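Local coordinates for putative Outer membrane protein (Helicobacter pylori, PDB 6GW5) that probably acts as an outer membrane adhesin (SabA), its lectin-like extracellular domain attaching the bacterium to host glycans, at residues I355-Y359 against Q396-Q400. Numbering follows the deposited sequence.
Sequences IVTTY and QYNYQ
Y399 lays its ring against Y359 in an offset stack, pinning the irregular segment 396-400 to helix 348-370 of the helical SabA adhesin domain. It is a worked example of a loop held to a helix mainly through aromatic side chains, Y399 above all; no hydrogen bond crosses between the two segments. The ring centroids lie 4.4 Å apart with planes at 28°, and CE1 of Y399 sits over one face of Y359, toward the rim. With CG of Y359 anti to its backbone N (chi1 159°), the ring swings toward the loop, and Y359 CB adds a CH-pi contact 3.9 Å from the Y399 centroid. This is the tight part: Y399 and I355 are buried and run past each other in opposite directions, with I355 CG1 3.8 Å from Y399 CE2. L25 and I29 of helix 3-32 also touch I355. I383 touches both stacked tyrosines, K26 NZ hydrogen-bonds to Y399 O, and Q400 pairs with T384 in a small antiparallel sheet. The looser side lies around V356 and Y397, both partly exposed. I355 CG2 approaches Y397 CD1 at 3.8 Å, and V356 CG2 meets the edge of that ring, near its plane, 3.8 Å from Y397 CE1.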
loop_
_atom_site.group_PDB
_atom_site.type_symbol
_atom_site.label_atom_id
_atom_site.label_comp_id
_atom_site.label_asym_id
_atom_site.label_seq_id
_atom_site.Cartn_x
_atom_site.Cartn_y
_atom_site.Cartn_z
ATOM N N ILE A 355 28.973 -13.352 -9.554
ATOM C CA ILE A 355 29.850 -12.528 -10.376
ATOM C C ILE A 355 31.093 -13.306 -10.753
ATOM O O ILE A 355 31.577 -13.168 -11.874
ATOM C CB ILE A 355 30.199 -11.159 -9.711
ATOM C CG1 ILE A 355 30.702 -10.220 -10.776
ATOM C CG2 ILE A 355 31.163 -11.314 -8.525
ATOM C CD1 ILE A 355 30.902 -8.834 -10.245
ATOM N N VAL A 356 31.565 -14.157 -9.837
ATOM C CA VAL A 356 32.758 -14.946 -10.109
ATOM C C VAL A 356 32.431 -15.975 -11.201
ATOM O O VAL A 356 33.162 -16.064 -12.177
ATOM C CB VAL A 356 33.343 -15.616 -8.846
ATOM C CG1 VAL A 356 34.488 -16.535 -9.214
ATOM C CG2 VAL A 356 33.857 -14.589 -7.873
ATOM N N THR A 357 31.346 -16.735 -11.026
ATOM C CA THR A 357 30.938 -17.677 -12.058
ATOM C C THR A 357 30.822 -16.950 -13.386
ATOM O O THR A 357 31.305 -17.411 -14.383
ATOM C CB THR A 357 29.588 -18.321 -11.749
ATOM O OG1 THR A 357 29.607 -18.823 -10.423
ATOM C CG2 THR A 357 29.282 -19.440 -12.671
ATOM N N THR A 358 30.155 -15.819 -13.377
ATOM C CA THR A 358 29.915 -15.089 -14.589
ATOM C C THR A 358 31.209 -14.563 -15.243
ATOM O O THR A 358 31.310 -14.513 -16.447
ATOM C CB THR A 358 28.918 -13.961 -14.331
ATOM O OG1 THR A 358 27.712 -14.530 -13.821
ATOM C CG2 THR A 358 28.585 -13.205 -15.618
ATOM N N TYR A 359 32.194 -14.203 -14.445
ATOM C CA TYR A 359 33.446 -13.760 -14.983
ATOM C C TYR A 359 34.135 -14.907 -15.654
ATOM O O TYR A 359 34.640 -14.769 -16.766
ATOM C CB TYR A 359 34.321 -13.217 -13.865
ATOM C CG TYR A 359 35.805 -13.181 -14.177
ATOM C CD1 TYR A 359 36.314 -12.396 -15.192
ATOM C CD2 TYR A 359 36.700 -13.932 -13.410
ATOM C CE1 TYR A 359 37.683 -12.371 -15.456
ATOM C CE2 TYR A 359 38.065 -13.898 -13.642
ATOM C CZ TYR A 359 38.553 -13.112 -14.669
ATOM O OH TYR A 359 39.907 -13.053 -14.898
ATOM N N GLN A 396 38.503 -7.534 -4.936
ATOM C CA GLN A 396 38.276 -8.866 -5.456
ATOM C C GLN A 396 37.229 -9.015 -6.580
ATOM O O GLN A 396 37.247 -9.988 -7.356
ATOM C CB GLN A 396 37.733 -9.646 -4.303
ATOM C CG GLN A 396 38.421 -10.927 -4.068
ATOM C CD GLN A 396 37.805 -11.644 -2.892
ATOM O OE1 GLN A 396 37.442 -11.038 -1.861
ATOM N NE2 GLN A 396 37.631 -12.928 -3.060
ATOM N N TYR A 397 36.256 -8.117 -6.588
ATOM C CA TYR A 397 35.105 -8.259 -7.470
ATOM C C TYR A 397 35.016 -7.133 -8.509
ATOM O O TYR A 397 34.115 -7.114 -9.324
ATOM C CB TYR A 397 33.847 -8.367 -6.608
ATOM C CG TYR A 397 33.889 -9.512 -5.600
ATOM C CD1 TYR A 397 33.940 -10.860 -6.032
ATOM C CD2 TYR A 397 33.877 -9.261 -4.219
ATOM C CE1 TYR A 397 33.957 -11.911 -5.115
ATOM C CE2 TYR A 397 33.899 -10.293 -3.301
ATOM C CZ TYR A 397 33.942 -11.605 -3.743
ATOM O OH TYR A 397 33.971 -12.587 -2.804
ATOM N N ASN A 398 36.024 -6.260 -8.545
ATOM C CA ASN A 398 35.992 -5.096 -9.369
ATOM C C ASN A 398 36.531 -5.371 -10.764
ATOM O O ASN A 398 37.518 -4.847 -11.192
ATOM C CB ASN A 398 36.759 -4.031 -8.653
ATOM C CG ASN A 398 36.555 -2.665 -9.241
ATOM O OD1 ASN A 398 35.596 -2.415 -9.969
ATOM N ND2 ASN A 398 37.454 -1.758 -8.907
ATOM N N TYR A 399 35.831 -6.207 -11.499
ATOM C CA TYR A 399 36.296 -6.630 -12.828
ATOM C C TYR A 399 36.322 -5.455 -13.771
ATOM O O TYR A 399 35.473 -4.596 -13.655
ATOM C CB TYR A 399 35.372 -7.701 -13.400
ATOM C CG TYR A 399 35.425 -8.947 -12.583
ATOM C CD1 TYR A 399 36.485 -9.822 -12.719
ATOM C CD2 TYR A 399 34.434 -9.249 -11.657
ATOM C CE1 TYR A 399 36.567 -10.968 -11.942
ATOM C CE2 TYR A 399 34.489 -10.395 -10.890
ATOM C CZ TYR A 399 35.560 -11.237 -11.019
ATOM O OH TYR A 399 35.626 -12.374 -10.262
ATOM N N GLN A 400 37.293 -5.404 -14.680
ATOM C CA GLN A 400 37.330 -4.344 -15.705
ATOM C C GLN A 400 36.961 -4.917 -16.999
ATOM O O GLN A 400 37.505 -5.909 -17.430
ATOM C CB GLN A 400 38.688 -3.637 -15.824
ATOM C CG GLN A 400 39.119 -2.912 -14.536
ATOM C CD GLN A 400 38.065 -1.956 -13.878
ATOM O OE1 GLN A 400 37.490 -2.258 -12.827
ATOM N NE2 GLN A 400 37.876 -0.782 -14.462
#